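Local coordinates for protein putative glycoside hydrolase (Bacteroides thetaiotaomicron VPI-5482, PDB 3HBZ) that binds calcium and is a putative glycoside hydrolase that may take part in carbohydrate metabolism, at residues Ile43-Thr57 against Ser62-Val76. Sequence-based numbering, arbitrary orientation.
Sequences ISSLAPEFTLTPGAT and SGTARDFHSPQQYTV
F50 and Y74 meet as a T-shaped aromatic pair in a small N-terminal beta unit, where the two-stranded sheet 12-16/49-52 packs against the mixed sheet that contains strand 72-77. The F50 edge, led by CE2 and CZ, points into one face of Y74, with centroids 5.0 Å apart and planes at 75°. On the opposite face of Y74, NH1 of R66 lies over the ring centre, 3.3 Å above its plane, and is held there by a bond to Q73 O, which lies in the guanidinium plane. Other apolar contacts join the segments: P48 CG reaches F68 CZ at 3.5 Å, A56 CB meets V76 CG1 and L52 CD2 meets V76 CG2, with I58 touching L52 and V76.

Backbone bonds tie the loop regions together. L46 and R66 form a single antiparallel hydrogen-bonded bridge, short and nearly straight from R66 N to L46 O (2.8 Å), weak from L46 N back to R66 O; F68 N binds I43 O, and G63 N binds P48 O. S62 adds a side-chain bond: it turns its OG away from its own N (chi1 -176°), which brings it to F50 N as acceptor. A water donates hydrogen bonds to P48 O and T64 O and accepts one from Y74 OH, joining both segments. A leucine replacing Y74 would probably leave this water without its hydroxyl donor and deprive F50 and the R66 guanidinium of the flat ring between them.

Beyond the L46-R66 bridge, D67 OD1 closes an Asx turn with H69 N and, through its syn lone pair, takes a second bond from H69 ND1. The imidazole thus fixed presents one face to I43, whose CG1 sits 4.1 Å from the ring centroid, only 8° off the normal.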
loop_
_atom_site.group_PDB
_atom_site.type_symbol
_atom_site.label_atom_id
_atom_site.label_comp_id
_atom_site.label_asym_id
_atom_site.label_seq_id
_atom_site.Cartn_x
_atom_site.Cartn_y
_atom_site.Cartn_z
ATOM N N ILE A 43 11.984 -14.199 16.423
ATOM C CA ILE A 43 11.089 -13.115 16.826
ATOM C C ILE A 43 10.474 -13.269 18.241
ATOM O O ILE A 43 9.595 -12.472 18.613
ATOM C CB ILE A 43 10.000 -12.879 15.772
ATOM C CG1 ILE A 43 9.048 -14.068 15.678
ATOM C CG2 ILE A 43 10.665 -12.574 14.416
ATOM C CD1 ILE A 43 7.896 -13.876 14.726
ATOM N N SER A 44 10.968 -14.254 19.016
ATOM C CA SER A 44 10.467 -14.567 20.363
ATOM C C SER A 44 10.864 -13.543 21.401
ATOM O O SER A 44 10.337 -13.560 22.505
ATOM C CB SER A 44 11.013 -15.920 20.872
ATOM O OG SER A 44 10.576 -17.008 20.085
ATOM N N SER A 45 11.832 -12.691 21.088
ATOM C CA SER A 45 12.360 -11.788 22.079
ATOM C C SER A 45 12.978 -10.545 21.470
ATOM O O SER A 45 14.093 -10.160 21.817
ATOM C CB SER A 45 13.404 -12.525 22.924
ATOM O OG SER A 45 13.783 -11.730 24.021
ATOM N N LEU A 46 12.226 -9.876 20.622
ATOM C CA LEU A 46 12.670 -8.629 20.008
ATOM C C LEU A 46 12.319 -7.454 20.910
ATOM O O LEU A 46 11.324 -7.484 21.649
ATOM C CB LEU A 46 12.006 -8.467 18.649
ATOM C CG LEU A 46 12.302 -9.551 17.619
ATOM C CD1 LEU A 46 11.371 -9.401 16.396
ATOM C CD2 LEU A 46 13.777 -9.514 17.203
ATOM N N ALA A 47 13.129 -6.403 20.829
ATOM C CA ALA A 47 13.041 -5.289 21.756
ATOM C C ALA A 47 13.029 -3.977 20.962
ATOM O O ALA A 47 13.999 -3.217 20.981
ATOM C CB ALA A 47 14.252 -5.345 22.775
ATOM N N PRO A 48 11.931 -3.717 20.249
ATOM C CA PRO A 48 11.800 -2.475 19.490
ATOM C C PRO A 48 12.062 -1.221 20.343
ATOM O O PRO A 48 11.615 -1.129 21.515
ATOM C CB PRO A 48 10.343 -2.505 18.989
ATOM C CG PRO A 48 9.801 -3.886 19.289
ATOM C CD PRO A 48 10.688 -4.519 20.277
ATOM N N GLU A 49 12.797 -0.274 19.771
ATOM C CA GLU A 49 13.002 1.047 20.387
ATOM C C GLU A 49 12.349 2.139 19.553
ATOM O O GLU A 49 12.395 2.096 18.318
ATOM C CB GLU A 49 14.481 1.358 20.562
ATOM C CG GLU A 49 15.078 0.515 21.616
ATOM C CD GLU A 49 16.549 0.744 21.774
ATOM O OE1 GLU A 49 17.078 1.685 21.130
ATOM O OE2 GLU A 49 17.152 -0.049 22.524
ATOM N N PHE A 50 11.712 3.087 20.235
ATOM C CA PHE A 50 10.885 4.079 19.572
ATOM C C PHE A 50 11.426 5.488 19.846
ATOM O O PHE A 50 12.126 5.734 20.850
ATOM C CB PHE A 50 9.424 3.993 20.049
ATOM C CG PHE A 50 8.860 2.605 20.025
ATOM C CD1 PHE A 50 8.450 2.028 18.827
ATOM C CD2 PHE A 50 8.836 1.823 21.179
ATOM C CE1 PHE A 50 7.965 0.713 18.786
ATOM C CE2 PHE A 50 8.324 0.521 21.149
ATOM C CZ PHE A 50 7.877 -0.030 19.951
ATOM N N THR A 51 11.099 6.408 18.950
ATOM C CA THR A 51 11.093 7.799 19.304
ATOM C C THR A 51 9.630 8.203 19.438
ATOM O O THR A 51 8.747 7.595 18.805
ATOM C CB THR A 51 11.846 8.680 18.304
ATOM O OG1 THR A 51 11.231 8.555 17.015
ATOM C CG2 THR A 51 13.360 8.295 18.244
ATOM N N LEU A 52 9.384 9.210 20.286
ATOM C CA LEU A 52 8.044 9.658 20.626
ATOM C C LEU A 52 7.925 11.145 20.516
ATOM O O LEU A 52 8.917 11.890 20.516
ATOM C CB LEU A 52 7.680 9.287 22.077
ATOM C CG LEU A 52 7.738 7.828 22.544
ATOM C CD1 LEU A 52 7.551 7.781 24.103
ATOM C CD2 LEU A 52 6.731 6.928 21.761
ATOM N N THR A 53 6.685 11.583 20.446
ATOM C CA THR A 53 6.331 12.994 20.667
ATOM C C THR A 53 6.960 13.495 21.964
ATOM O O THR A 53 6.815 12.850 23.022
ATOM C CB THR A 53 4.799 13.109 20.833
ATOM O OG1 THR A 53 4.172 12.535 19.677
ATOM C CG2 THR A 53 4.346 14.619 21.080
ATOM N N PRO A 54 7.607 14.678 21.919
ATOM C CA PRO A 54 8.230 15.181 23.133
ATOM C C PRO A 54 7.283 15.194 24.350
ATOM O O PRO A 54 6.130 15.610 24.254
ATOM C CB PRO A 54 8.713 16.576 22.740
ATOM C CG PRO A 54 9.056 16.442 21.278
ATOM C CD PRO A 54 7.895 15.533 20.758
ATOM N N GLY A 55 7.785 14.679 25.466
ATOM C CA GLY A 55 7.038 14.610 26.702
ATOM C C GLY A 55 6.134 13.408 26.860
ATOM O O GLY A 55 5.576 13.227 27.934
ATOM N N ALA A 56 5.929 12.619 25.808
ATOM C CA ALA A 56 5.097 11.411 25.910
ATOM C C ALA A 56 5.834 10.280 26.616
ATOM O O ALA A 56 7.059 10.268 26.706
ATOM C CB ALA A 56 4.665 10.928 24.516
ATOM N N THR A 57 5.071 9.302 27.099
ATOM C CA THR A 57 5.631 8.067 27.570
ATOM C C THR A 57 4.949 6.894 26.903
ATOM O O THR A 57 3.810 7.004 26.408
ATOM C CB THR A 57 5.461 7.902 29.105
ATOM O OG1 THR A 57 4.069 7.966 29.428
ATOM C CG2 THR A 57 6.273 8.963 29.884
ATOM N N SER A 62 10.070 1.775 25.860
ATOM C CA SER A 62 10.917 1.536 24.697
ATOM C C SER A 62 12.023 0.576 25.064
ATOM O O SER A 62 12.623 0.704 26.118
ATOM C CB SER A 62 11.529 2.852 24.173
ATOM O OG SER A 62 12.279 2.629 22.978
ATOM N N GLY A 63 12.291 -0.397 24.197
ATOM C CA GLY A 63 13.350 -1.356 24.448
ATOM C C GLY A 63 12.907 -2.549 25.296
ATOM O O GLY A 63 13.740 -3.337 25.697
ATOM N N THR A 64 11.613 -2.681 25.586
ATOM C CA THR A 64 11.127 -3.898 26.254
ATOM C C THR A 64 11.168 -5.081 25.272
ATOM O O THR A 64 10.687 -4.965 24.143
ATOM C CB THR A 64 9.679 -3.733 26.777
ATOM O OG1 THR A 64 9.604 -2.604 27.660
ATOM C CG2 THR A 64 9.202 -5.014 27.528
ATOM N N ALA A 65 11.724 -6.209 25.721
ATOM C CA ALA A 65 11.763 -7.433 24.938
ATOM C C ALA A 65 10.380 -8.071 24.998
ATOM O O ALA A 65 9.793 -8.182 26.083
ATOM C CB ALA A 65 12.840 -8.457 25.505
ATOM N N ARG A 66 9.870 -8.496 23.845
ATOM C CA ARG A 66 8.584 -9.178 23.802
ATOM C C ARG A 66 8.590 -10.224 22.731
ATOM O O ARG A 66 9.477 -10.237 21.864
ATOM C CB ARG A 66 7.444 -8.195 23.551
ATOM C CG ARG A 66 7.621 -6.851 24.242
ATOM C CD ARG A 66 6.439 -5.917 23.952
ATOM N NE ARG A 66 5.249 -6.288 24.709
ATOM C CZ ARG A 66 4.135 -5.566 24.724
ATOM N NH1 ARG A 66 4.054 -4.442 24.036
ATOM N NH2 ARG A 66 3.101 -5.959 25.433
ATOM N N ASP A 67 7.574 -11.081 22.813
ATOM C CA ASP A 67 7.357 -12.191 21.889
ATOM C C ASP A 67 6.400 -11.725 20.793
ATOM O O ASP A 67 5.217 -11.471 21.059
ATOM C CB ASP A 67 6.749 -13.391 22.639
ATOM C CG ASP A 67 6.695 -14.640 21.783
ATOM O OD1 ASP A 67 6.961 -14.547 20.554
ATOM O OD2 ASP A 67 6.403 -15.720 22.332
ATOM N N PHE A 68 6.922 -11.593 19.573
ATOM C CA PHE A 68 6.158 -11.072 18.449
ATOM C C PHE A 68 5.617 -12.186 17.511
ATOM O O PHE A 68 5.196 -11.940 16.384
ATOM C CB PHE A 68 7.008 -10.058 17.691
ATOM C CG PHE A 68 7.121 -8.743 18.400
ATOM C CD1 PHE A 68 6.168 -7.761 18.204
ATOM C CD2 PHE A 68 8.143 -8.506 19.314
ATOM C CE1 PHE A 68 6.255 -6.550 18.880
ATOM C CE2 PHE A 68 8.227 -7.294 19.998
ATOM C CZ PHE A 68 7.297 -6.321 19.780
ATOM N N HIS A 69 5.585 -13.411 17.998
ATOM C CA HIS A 69 4.778 -14.423 17.340
ATOM C C HIS A 69 3.333 -13.925 17.093
ATOM O O HIS A 69 2.753 -14.224 16.049
ATOM C CB HIS A 69 4.834 -15.722 18.115
ATOM C CG HIS A 69 6.071 -16.510 17.828
ATOM N ND1 HIS A 69 7.192 -16.458 18.630
ATOM C CD2 HIS A 69 6.384 -17.321 16.786
ATOM C CE1 HIS A 69 8.129 -17.236 18.109
ATOM N NE2 HIS A 69 7.664 -17.773 16.995
ATOM N N SER A 70 2.793 -13.147 18.034
ATOM C CA SER A 70 1.545 -12.422 17.834
ATOM C C SER A 70 1.798 -10.953 18.014
ATOM O O SER A 70 2.711 -10.574 18.741
ATOM C CB SER A 70 0.496 -12.826 18.852
ATOM O OG SER A 70 0.030 -14.104 18.570
ATOM N N PRO A 71 0.977 -10.108 17.373
ATOM C CA PRO A 71 1.210 -8.670 17.500
ATOM C C PRO A 71 1.059 -8.235 18.945
ATOM O O PRO A 71 0.290 -8.836 19.677
ATOM C CB PRO A 71 0.106 -8.047 16.643
ATOM C CG PRO A 71 -0.262 -9.113 15.656
ATOM C CD PRO A 71 -0.143 -10.397 16.453
ATOM N N GLN A 72 1.805 -7.210 19.326
ATOM C CA GLN A 72 1.895 -6.757 20.694
ATOM C C GLN A 72 1.456 -5.316 20.718
ATOM O O GLN A 72 1.794 -4.557 19.801
ATOM C CB GLN A 72 3.359 -6.831 21.157
ATOM C CG GLN A 72 3.912 -8.226 21.195
ATOM C CD GLN A 72 3.194 -9.075 22.215
ATOM O OE1 GLN A 72 3.049 -8.692 23.363
ATOM N NE2 GLN A 72 2.723 -10.217 21.788
ATOM N N GLN A 73 0.704 -4.945 21.748
ATOM C CA GLN A 73 0.192 -3.586 21.888
ATOM C C GLN A 73 1.015 -2.743 22.867
ATOM O O GLN A 73 1.457 -3.216 23.915
ATOM C CB GLN A 73 -1.252 -3.595 22.395
ATOM C CG GLN A 73 -2.254 -4.259 21.448
ATOM C CD GLN A 73 -3.674 -3.946 21.817
ATOM O OE1 GLN A 73 -3.930 -3.222 22.777
ATOM N NE2 GLN A 73 -4.611 -4.473 21.054
ATOM N N TYR A 74 1.186 -1.480 22.514
ATOM C CA TYR A 74 1.779 -0.475 23.363
ATOM C C TYR A 74 0.845 0.717 23.463
ATOM O O TYR A 74 0.179 1.071 22.494
ATOM C CB TYR A 74 3.082 0.065 22.750
ATOM C CG TYR A 74 4.226 -0.933 22.551
ATOM C CD1 TYR A 74 4.179 -1.892 21.557
ATOM C CD2 TYR A 74 5.383 -0.869 23.326
ATOM C CE1 TYR A 74 5.250 -2.772 21.338
ATOM C CE2 TYR A 74 6.449 -1.744 23.125
ATOM C CZ TYR A 74 6.383 -2.686 22.122
ATOM O OH TYR A 74 7.418 -3.551 21.920
ATOM N N THR A 75 0.845 1.373 24.613
ATOM C CA THR A 75 0.087 2.611 24.796
ATOM C C THR A 75 1.026 3.800 25.030
ATOM O O THR A 75 1.862 3.765 25.913
ATOM C CB THR A 75 -0.897 2.434 26.000
ATOM O OG1 THR A 75 -1.818 1.423 25.650
ATOM C CG2 THR A 75 -1.675 3.692 26.324
ATOM N N VAL A 76 0.828 4.844 24.243
ATOM C CA VAL A 76 1.538 6.098 24.362
ATOM C C VAL A 76 0.582 7.072 25.053
ATOM O O VAL A 76 -0.583 7.217 24.666
ATOM C CB VAL A 76 1.933 6.626 23.001
ATOM C CG1 VAL A 76 2.655 7.946 23.113
ATOM C CG2 VAL A 76 2.805 5.584 22.238
HETATM O O HOH W 1 9.840 -2.713 23.086
#